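Local coordinates for putative heme binding protein (Tannerella forsythia, PDB 6EU8) that probably binds heme, as a member of the HmuY-like family of bacterial heme-binding proteins, and is captured here in its heme-free form, at residues W25-L30 and E36-F41; H74-R79 and G185-N190. All coordinates share one frame; numbering follows the deposited sequence.

Contact 1 (W25-L30 and E36-F41); sequences WTYVNL and ETHRDF
Trp25 and Asp40 lie side by side at one end of a two-stranded antiparallel hairpin, their side chains pointing the same way. The indole and carboxylate planes are only 28° apart, and Trp25 NE1 reaches Asp40 OD2 at 3.0 Å, with the oxygen practically in the ring plane and offering its anti lone pair. The other oxygen, OD1, is held by Ser42 and Trp44, so both carboxylate oxygens are bonded, which probably restrains the rotation of the group. Tyr27 projects from the same face of the sheet as Trp25. Its CG stands beside the backbone N (chi1 -57°), which carries the ring along the neighbouring strand, where Tyr27 CD1 lies 4.1 Å from His38 CD2 at the imidazole edge and the two side chains cross at about a right angle. Phe41 comes from the opposite direction, its CE2 3.5 Å from Tyr27 OH. A water bridges that hydroxyl to His38 O and rests over one face of the Phe41 ring. The imidazole is itself steered by Glu36, whose OE1 accepts a straight bond from His38 NE2 at 2.7 Å (172°). On the reverse face, the Thr26 and Thr37 hydroxyls share a hydrogen bond, OG1 to OG1 3.0 Å, at a non-hydrogen-bonded pair. Backbone bonds join Trp25 with His38 and Tyr27 with Glu36 on either side of it. Strand 24-28 continues the sheet on its other edge to strand 71-74, making 35-39 an outer strand, while Thr26 and Val28 rest on Ile17 of strand 11-18.

Contact 2 (H74-R79 and G185-N190); sequences HRFDIR and GHVSFN
Phe76 reaches the start of strand 184-194 with the CD1-CE1 side of its ring, Phe76 CE1 lying 3.6 Å from Gly185 N and Phe76 CD1 4.2 Å from Val187 CG2. The two neighbours are met differently: the valine methyl sits at the ring edge, near its plane, whereas the glycine amide approaches obliquely. Val187 points toward the turn, and with CG1 anti to its backbone N (chi1 177°) it is the CG2 branch that faces Phe76. Val187 CG2 also lies 3.9 Å from Arg75 O, a carbonyl buried here without a hydrogen-bonding partner in the model. Contact across the two segments is thus van der Waals in kind. Gly185 adopts a positive phi of 108°, a conformation suited to glycine.

What presents Phe76 is a type II' beta turn from His74 to Asp77, with Arg75 and Phe76 at its corners. Reciprocal backbone bonds close it, Asp77 N to His74 O being 2.8 Å and His74 N to Asp77 O 3.0 Å. His74 ND1 adds a side-chain bond of 2.8 Å to Asp77 OD2, in the imidazole plane and on the anti lone pair; with NE2 bonded to Tyr22 O, the ring is tied at both nitrogens. Arg75 turns its guanidinium to Thr20 O and to a malonate ion, probably from the crystallisation liquor. Trp143 meets the Phe76 ring edge-to-face and donates through NE1 to Phe76 O. The turn links strands 71-74 and 77-80 of the four-stranded sheet and packs against strand 184-194, which runs between strands 11-18 and 169-178 of the large antiparallel sheet.

Both contacts involve the four-stranded antiparallel sheet, but in different ways. Contact 1 joins two of its strands, close in sequence, through regular backbone pairing and a polar network; contact 2 brings its other hairpin against the large sheet across 106 residues of sequence and relies on van der Waals contact, with the hydrogen bonds inside its segments closing the turn. Each is partly buried, with the exposed Thr37 on the outer strand of contact 1 and no exposed residue among those touching in contact 2. Their centres lie about 11 Å apart. Trp25 connects them, Trp25 CE3 packing 3.6 Å from His74 CB and Trp25 CZ3 3.7 Å from Arg79 CG, while Leu30 meets Phe189.

Contact 1 (W25-L30 and E36-F41)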
ATOM      1  N   TRP A  25       5.364  -5.393  -5.363  1.00 21.28           N
ATOM      2  CA  TRP A  25       4.640  -4.141  -5.159  1.00 21.12           C
ATOM      3  C   TRP A  25       3.902  -3.761  -6.447  1.00 23.49           C
ATOM      4  O   TRP A  25       4.458  -3.916  -7.526  1.00 23.76           O
ATOM      5  CB  TRP A  25       5.603  -3.017  -4.823  1.00 20.99           C
ATOM      6  CG  TRP A  25       6.239  -3.053  -3.460  1.00 20.38           C
ATOM      7  CD1 TRP A  25       7.439  -3.573  -3.142  1.00 20.24           C
ATOM      8  CD2 TRP A  25       5.729  -2.461  -2.260  1.00 20.18           C
ATOM      9  NE1 TRP A  25       7.708  -3.397  -1.801  1.00 21.53           N
ATOM     10  CE2 TRP A  25       6.665  -2.710  -1.245  1.00 19.50           C
ATOM     11  CE3 TRP A  25       4.551  -1.777  -1.938  1.00 20.66           C
ATOM     12  CZ2 TRP A  25       6.486  -2.241   0.050  1.00 20.43           C
ATOM     13  CZ3 TRP A  25       4.367  -1.358  -0.653  1.00 20.76           C
ATOM     14  CH2 TRP A  25       5.324  -1.586   0.325  1.00 20.58           C
ATOM     15  N   THR A  26       2.699  -3.188  -6.333  1.00 22.61           N
ATOM     16  CA  THR A  26       1.996  -2.573  -7.468  1.00 24.56           C
ATOM     17  C   THR A  26       1.944  -1.061  -7.259  1.00 23.53           C
ATOM     18  O   THR A  26       1.363  -0.586  -6.264  1.00 23.34           O
ATOM     19  CB  THR A  26       0.593  -3.188  -7.666  1.00 24.19           C
ATOM     20  OG1 THR A  26       0.752  -4.589  -7.927  1.00 26.72           O
ATOM     21  CG2 THR A  26      -0.124  -2.574  -8.863  1.00 25.25           C
ATOM     22  N   TYR A  27       2.565  -0.308  -8.182  1.00 25.04           N
ATOM     23  CA  TYR A  27       2.658   1.162  -8.144  1.00 24.92           C
ATOM     24  C   TYR A  27       1.480   1.761  -8.928  1.00 25.86           C
ATOM     25  O   TYR A  27       1.210   1.317 -10.042  1.00 26.81           O
ATOM     26  CB  TYR A  27       4.036   1.613  -8.718  1.00 23.98           C
ATOM     27  CG  TYR A  27       5.217   0.999  -7.968  1.00 23.89           C
ATOM     28  CD1 TYR A  27       5.749  -0.254  -8.326  1.00 23.66           C
ATOM     29  CD2 TYR A  27       5.768   1.632  -6.866  1.00 24.17           C
ATOM     30  CE1 TYR A  27       6.804  -0.822  -7.608  1.00 23.78           C
ATOM     31  CE2 TYR A  27       6.819   1.056  -6.129  1.00 22.22           C
ATOM     32  CZ  TYR A  27       7.333  -0.173  -6.515  1.00 22.20           C
ATOM     33  OH  TYR A  27       8.383  -0.761  -5.796  1.00 23.83           O
ATOM     34  N   VAL A  28       0.770   2.721  -8.329  1.00 24.78           N
ATOM     35  CA  VAL A  28      -0.520   3.234  -8.861  1.00 25.95           C
ATOM     36  C   VAL A  28      -0.469   4.751  -9.089  1.00 24.74           C
ATOM     37  O   VAL A  28      -0.194   5.516  -8.170  1.00 24.74           O
ATOM     38  CB  VAL A  28      -1.708   2.936  -7.898  1.00 26.03           C
ATOM     39  CG1 VAL A  28      -3.069   3.361  -8.491  1.00 26.16           C
ATOM     40  CG2 VAL A  28      -1.741   1.458  -7.495  1.00 25.39           C
ATOM     41  N   ASN A  29      -0.773   5.163 -10.343  1.00 25.61           N
ATOM     42  CA  ASN A  29      -0.968   6.564 -10.712  1.00 27.82           C
ATOM     43  C   ASN A  29      -2.465   6.891 -10.648  1.00 25.67           C
ATOM     44  O   ASN A  29      -3.252   6.358 -11.449  1.00 28.37           O
ATOM     45  CB  ASN A  29      -0.452   6.784 -12.143  1.00 29.13           C
ATOM     46  CG  ASN A  29      -0.399   8.249 -12.533  1.00 31.17           C
ATOM     47  OD1 ASN A  29      -1.346   8.998 -12.302  1.00 30.63           O
ATOM     48  ND2 ASN A  29       0.718   8.667 -13.122  1.00 32.49           N
ATOM     49  N   LEU A  30      -2.851   7.682  -9.665  1.00 28.04           N
ATOM     50  CA  LEU A  30      -4.254   8.067  -9.448  1.00 28.41           C
ATOM     51  C   LEU A  30      -4.756   9.111 -10.446  1.00 32.04           C
ATOM     52  O   LEU A  30      -5.973   9.219 -10.658  1.00 32.78           O
ATOM     53  CB  LEU A  30      -4.446   8.563  -8.029  1.00 28.18           C
ATOM     54  CG  LEU A  30      -4.108   7.561  -6.919  1.00 26.67           C
ATOM     55  CD1 LEU A  30      -4.043   8.258  -5.569  1.00 29.31           C
ATOM     56  CD2 LEU A  30      -5.134   6.424  -6.915  1.00 27.41           C
ATOM     57  N   GLU A  36       1.858  -0.449 -12.501  1.00 30.45           N
ATOM     58  CA  GLU A  36       3.038  -1.280 -12.822  1.00 32.14           C
ATOM     59  C   GLU A  36       3.363  -2.158 -11.622  1.00 31.02           C
ATOM     60  O   GLU A  36       3.358  -1.668 -10.485  1.00 27.34           O
ATOM     61  CB  GLU A  36       4.272  -0.418 -13.131  1.00 36.21           C
ATOM     62  CG  GLU A  36       4.644  -0.292 -14.600  1.00 41.76           C
ATOM     63  CD  GLU A  36       5.826   0.649 -14.822  1.00 42.82           C
ATOM     64  OE1 GLU A  36       6.918   0.461 -14.235  1.00 38.31           O
ATOM     65  OE2 GLU A  36       5.667   1.617 -15.587  1.00 47.76           O
ATOM     66  N   THR A  37       3.637  -3.435 -11.881  1.00 28.49           N
ATOM     67  CA  THR A  37       3.964  -4.384 -10.833  1.00 29.23           C
ATOM     68  C   THR A  37       5.448  -4.796 -10.959  1.00 30.29           C
ATOM     69  O   THR A  37       5.888  -5.214 -12.043  1.00 31.10           O
ATOM     70  CB  THR A  37       3.027  -5.608 -10.859  1.00 31.22           C
ATOM     71  OG1 THR A  37       1.659  -5.179 -10.694  1.00 32.08           O
ATOM     72  CG2 THR A  37       3.367  -6.617  -9.775  1.00 29.31           C
ATOM     73  N   HIS A  38       6.223  -4.690  -9.870  1.00 28.10           N
ATOM     74  CA  HIS A  38       7.641  -5.095  -9.870  1.00 26.40           C
ATOM     75  C   HIS A  38       7.996  -5.815  -8.575  1.00 24.82           C
ATOM     76  O   HIS A  38       7.464  -5.489  -7.508  1.00 24.45           O
ATOM     77  CB  HIS A  38       8.576  -3.899  -9.946  1.00 26.67           C
ATOM     78  CG  HIS A  38       8.423  -3.076 -11.188  1.00 29.59           C
ATOM     79  ND1 HIS A  38       9.102  -3.366 -12.353  1.00 33.18           N
ATOM     80  CD2 HIS A  38       7.655  -1.997 -11.452  1.00 30.36           C
ATOM     81  CE1 HIS A  38       8.777  -2.477 -13.276  1.00 32.12           C
ATOM     82  NE2 HIS A  38       7.894  -1.639 -12.761  1.00 33.43           N
ATOM     83  N   ARG A  39       8.896  -6.785  -8.667  1.00 24.37           N
ATOM     84  CA  ARG A  39       9.463  -7.466  -7.506  1.00 22.45           C
ATOM     85  C   ARG A  39      10.163  -6.456  -6.583  1.00 22.47           C
ATOM     86  O   ARG A  39      10.866  -5.556  -7.058  1.00 22.30           O
ATOM     87  CB  ARG A  39      10.473  -8.539  -7.974  1.00 24.03           C
ATOM     88  CG  ARG A  39      11.144  -9.357  -6.877  1.00 24.81           C
ATOM     89  CD  ARG A  39      12.142 -10.357  -7.484  1.00 25.54           C
ATOM     90  NE  ARG A  39      12.891 -11.164  -6.522  1.00 26.59           N
ATOM     91  CZ  ARG A  39      13.910 -10.737  -5.786  1.00 24.22           C
ATOM     92  NH1 ARG A  39      14.301  -9.485  -5.884  1.00 23.75           N
ATOM     93  NH2 ARG A  39      14.523 -11.561  -4.938  1.00 24.73           N
ATOM     94  N   ASP A  40       9.927  -6.576  -5.279  1.00 21.54           N
ATOM     95  CA  ASP A  40      10.597  -5.739  -4.256  1.00 20.56           C
ATOM     96  C   ASP A  40      12.099  -5.634  -4.523  1.00 20.46           C
ATOM     97  O   ASP A  40      12.732  -6.653  -4.831  1.00 21.29           O
ATOM     98  CB  ASP A  40      10.267  -6.286  -2.850  1.00 20.40           C
ATOM     99  CG  ASP A  40      10.962  -5.532  -1.732  1.00 21.24           C
ATOM    100  OD1 ASP A  40      12.162  -5.789  -1.516  1.00 21.22           O
ATOM    101  OD2 ASP A  40      10.294  -4.681  -1.070  1.00 22.87           O
ATOM    102  N   PHE A  41      12.652  -4.406  -4.409  1.00 21.35           N
ATOM    103  CA  PHE A  41      14.049  -4.074  -4.792  1.00 21.78           C
ATOM    104  C   PHE A  41      15.108  -4.175  -3.683  1.00 22.99           C
ATOM    105  O   PHE A  41      16.297  -3.898  -3.927  1.00 24.48           O
ATOM    106  CB  PHE A  41      14.115  -2.634  -5.429  1.00 23.56           C
ATOM    107  CG  PHE A  41      13.175  -2.425  -6.607  1.00 23.75           C
ATOM    108  CD1 PHE A  41      13.305  -3.179  -7.763  1.00 25.44           C
ATOM    109  CD2 PHE A  41      12.162  -1.481  -6.568  1.00 24.99           C
ATOM    110  CE1 PHE A  41      12.460  -2.986  -8.855  1.00 25.31           C
ATOM    111  CE2 PHE A  41      11.282  -1.309  -7.647  1.00 24.94           C
ATOM    112  CZ  PHE A  41      11.436  -2.082  -8.786  1.00 26.08           C
TER
HETATM  113  O   HOH W   1       9.021  -3.374  -6.340  1.00 23.01           O

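Contact 2 (H74-R79 and G185-N190)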
ATOM      1  N   HIS A  74       1.477  -3.712  -1.368  1.00 19.69           N
ATOM      2  CA  HIS A  74       2.080  -5.041  -1.215  1.00 20.62           C
ATOM      3  C   HIS A  74       1.227  -5.766  -0.189  1.00 20.61           C
ATOM      4  O   HIS A  74       1.209  -5.369   0.947  1.00 20.65           O
ATOM      5  CB  HIS A  74       3.521  -4.944  -0.708  1.00 20.77           C
ATOM      6  CG  HIS A  74       4.046  -6.215  -0.066  1.00 20.34           C
ATOM      7  ND1 HIS A  74       3.872  -6.509   1.270  1.00 20.76           N
ATOM      8  CD2 HIS A  74       4.768  -7.241  -0.585  1.00 21.85           C
ATOM      9  CE1 HIS A  74       4.437  -7.666   1.542  1.00 22.13           C
ATOM     10  NE2 HIS A  74       4.990  -8.126   0.437  1.00 19.99           N
ATOM     11  N   ARG A  75       0.529  -6.854  -0.582  1.00 20.85           N
ATOM     12  CA  ARG A  75      -0.447  -7.463   0.322  1.00 20.11           C
ATOM     13  C   ARG A  75      -1.359  -6.369   0.915  1.00 19.56           C
ATOM     14  O   ARG A  75      -1.992  -5.692   0.110  1.00 20.63           O
ATOM     15  CB  ARG A  75       0.258  -8.313   1.378  1.00 19.99           C
ATOM     16  CG  ARG A  75       1.067  -9.495   0.833  1.00 20.16           C
ATOM     17  CD  ARG A  75       0.238 -10.704   0.331  1.00 21.83           C
ATOM     18  NE  ARG A  75      -0.743 -11.147   1.319  1.00 22.80           N
ATOM     19  CZ  ARG A  75      -1.609 -12.163   1.145  1.00 24.20           C
ATOM     20  NH1 ARG A  75      -1.641 -12.832   0.014  1.00 25.13           N
ATOM     21  NH2 ARG A  75      -2.474 -12.460   2.103  1.00 26.37           N
ATOM     22  N   PHE A  76      -1.450  -6.193   2.240  1.00 20.26           N
ATOM     23  CA  PHE A  76      -2.282  -5.104   2.811  1.00 19.83           C
ATOM     24  C   PHE A  76      -1.447  -3.903   3.254  1.00 19.60           C
ATOM     25  O   PHE A  76      -1.977  -2.951   3.869  1.00 20.52           O
ATOM     26  CB  PHE A  76      -3.192  -5.617   3.941  1.00 21.42           C
ATOM     27  CG  PHE A  76      -4.225  -6.655   3.521  1.00 21.69           C
ATOM     28  CD1 PHE A  76      -4.732  -6.738   2.218  1.00 21.68           C
ATOM     29  CD2 PHE A  76      -4.683  -7.568   4.470  1.00 23.46           C
ATOM     30  CE1 PHE A  76      -5.689  -7.680   1.877  1.00 22.93           C
ATOM     31  CE2 PHE A  76      -5.647  -8.531   4.112  1.00 22.39           C
ATOM     32  CZ  PHE A  76      -6.132  -8.576   2.846  1.00 22.75           C
ATOM     33  N   ASP A  77      -0.147  -3.952   2.957  1.00 20.03           N
ATOM     34  CA  ASP A  77       0.766  -2.803   3.209  1.00 20.46           C
ATOM     35  C   ASP A  77       0.585  -1.741   2.116  1.00 20.42           C
ATOM     36  O   ASP A  77       0.573  -2.054   0.920  1.00 19.41           O
ATOM     37  CB  ASP A  77       2.213  -3.264   3.167  1.00 20.79           C
ATOM     38  CG  ASP A  77       2.503  -4.399   4.110  1.00 21.62           C
ATOM     39  OD1 ASP A  77       2.356  -4.206   5.332  1.00 24.40           O
ATOM     40  OD2 ASP A  77       2.919  -5.490   3.650  1.00 23.47           O
ATOM     41  N   ILE A  78       0.466  -0.481   2.539  1.00 20.52           N
ATOM     42  CA  ILE A  78       0.249   0.661   1.621  1.00 22.00           C
ATOM     43  C   ILE A  78       1.336   1.684   1.897  1.00 20.63           C
ATOM     44  O   ILE A  78       1.565   2.051   3.081  1.00 21.83           O
ATOM     45  CB  ILE A  78      -1.100   1.387   1.843  1.00 22.50           C
ATOM     46  CG1 ILE A  78      -2.241   0.406   2.060  1.00 26.79           C
ATOM     47  CG2 ILE A  78      -1.394   2.329   0.674  1.00 23.39           C
ATOM     48  CD1 ILE A  78      -2.563  -0.410   0.876  1.00 27.14           C
ATOM     49  N   ARG A  79       2.045   2.110   0.844  1.00 21.17           N
ATOM     50  CA  ARG A  79       2.991   3.232   0.962  1.00 22.08           C
ATOM     51  C   ARG A  79       2.634   4.324  -0.043  1.00 23.12           C
ATOM     52  O   ARG A  79       1.798   4.144  -0.920  1.00 22.51           O
ATOM     53  CB  ARG A  79       4.440   2.793   0.763  1.00 23.29           C
ATOM     54  CG  ARG A  79       4.769   2.369  -0.657  1.00 22.78           C
ATOM     55  CD  ARG A  79       6.252   2.243  -0.911  1.00 24.79           C
ATOM     56  NE  ARG A  79       6.896   3.559  -0.948  1.00 25.85           N
ATOM     57  CZ  ARG A  79       8.057   3.818  -1.539  1.00 26.25           C
ATOM     58  NH1 ARG A  79       8.751   2.867  -2.160  1.00 27.19           N
ATOM     59  NH2 ARG A  79       8.512   5.090  -1.514  1.00 27.59           N
ATOM     60  N   GLY A 185      -6.038 -10.189  -0.635  1.00 24.29           N
ATOM     61  CA  GLY A 185      -4.999  -9.457  -1.390  1.00 25.12           C
ATOM     62  C   GLY A 185      -5.457  -8.762  -2.663  1.00 24.93           C
ATOM     63  O   GLY A 185      -4.646  -8.134  -3.356  1.00 24.72           O
ATOM     64  N   HIS A 186      -6.755  -8.865  -2.974  1.00 24.35           N
ATOM     65  CA  HIS A 186      -7.371  -8.120  -4.067  1.00 24.94           C
ATOM     66  C   HIS A 186      -7.957  -6.882  -3.420  1.00 25.72           C
ATOM     67  O   HIS A 186      -9.009  -6.931  -2.751  1.00 25.63           O
ATOM     68  CB  HIS A 186      -8.413  -8.959  -4.808  1.00 25.63           C
ATOM     69  CG  HIS A 186      -7.852 -10.174  -5.475  1.00 26.13           C
ATOM     70  ND1 HIS A 186      -7.315 -10.151  -6.751  1.00 26.74           N
ATOM     71  CD2 HIS A 186      -7.775 -11.462  -5.062  1.00 24.73           C
ATOM     72  CE1 HIS A 186      -6.910 -11.367  -7.073  1.00 28.29           C
ATOM     73  NE2 HIS A 186      -7.151 -12.172  -6.058  1.00 25.86           N
ATOM     74  N   VAL A 187      -7.234  -5.759  -3.563  1.00 23.81           N
ATOM     75  CA  VAL A 187      -7.528  -4.533  -2.839  1.00 24.07           C
ATOM     76  C   VAL A 187      -8.291  -3.569  -3.731  1.00 25.65           C
ATOM     77  O   VAL A 187      -7.760  -3.169  -4.777  1.00 25.33           O
ATOM     78  CB  VAL A 187      -6.212  -3.892  -2.333  1.00 24.14           C
ATOM     79  CG1 VAL A 187      -6.475  -2.571  -1.627  1.00 24.31           C
ATOM     80  CG2 VAL A 187      -5.465  -4.861  -1.420  1.00 22.35           C
ATOM     81  N   SER A 188      -9.516  -3.211  -3.332  1.00 24.69           N
ATOM     82  CA  SER A 188     -10.374  -2.242  -4.093  1.00 25.98           C
ATOM     83  C   SER A 188     -10.607  -0.962  -3.306  1.00 26.11           C
ATOM     84  O   SER A 188     -10.766  -1.009  -2.085  1.00 24.25           O
ATOM     85  CB  SER A 188     -11.720  -2.880  -4.481  1.00 26.21           C
ATOM     86  OG  SER A 188     -11.557  -3.985  -5.336  1.00 28.34           O
ATOM     87  N   PHE A 189     -10.603   0.200  -4.001  1.00 23.91           N
ATOM     88  CA  PHE A 189     -10.898   1.473  -3.373  1.00 24.71           C
ATOM     89  C   PHE A 189     -11.526   2.432  -4.370  1.00 25.01           C
ATOM     90  O   PHE A 189     -11.287   2.316  -5.576  1.00 26.90           O
ATOM     91  CB  PHE A 189      -9.611   2.114  -2.777  1.00 24.75           C
ATOM     92  CG  PHE A 189      -8.437   2.139  -3.728  1.00 23.95           C
ATOM     93  CD1 PHE A 189      -7.606   1.048  -3.867  1.00 23.53           C
ATOM     94  CD2 PHE A 189      -8.173   3.275  -4.506  1.00 25.97           C
ATOM     95  CE1 PHE A 189      -6.535   1.064  -4.775  1.00 26.59           C
ATOM     96  CE2 PHE A 189      -7.101   3.305  -5.394  1.00 26.30           C
ATOM     97  CZ  PHE A 189      -6.277   2.207  -5.527  1.00 26.01           C
ATOM     98  N   ASN A 190     -12.320   3.348  -3.835  1.00 25.60           N
ATOM     99  CA  ASN A 190     -12.831   4.500  -4.579  1.00 27.33           C
ATOM    100  C   ASN A 190     -11.965   5.690  -4.201  1.00 26.71           C
ATOM    101  O   ASN A 190     -11.467   5.768  -3.078  1.00 25.28           O
ATOM    102  CB  ASN A 190     -14.297   4.758  -4.191  1.00 27.92           C
ATOM    103  CG  ASN A 190     -15.216   3.597  -4.544  1.00 28.31           C
ATOM    104  OD1 ASN A 190     -14.929   2.800  -5.430  1.00 30.64           O
ATOM    105  ND2 ASN A 190     -16.347   3.518  -3.836  1.00 31.59           N
TER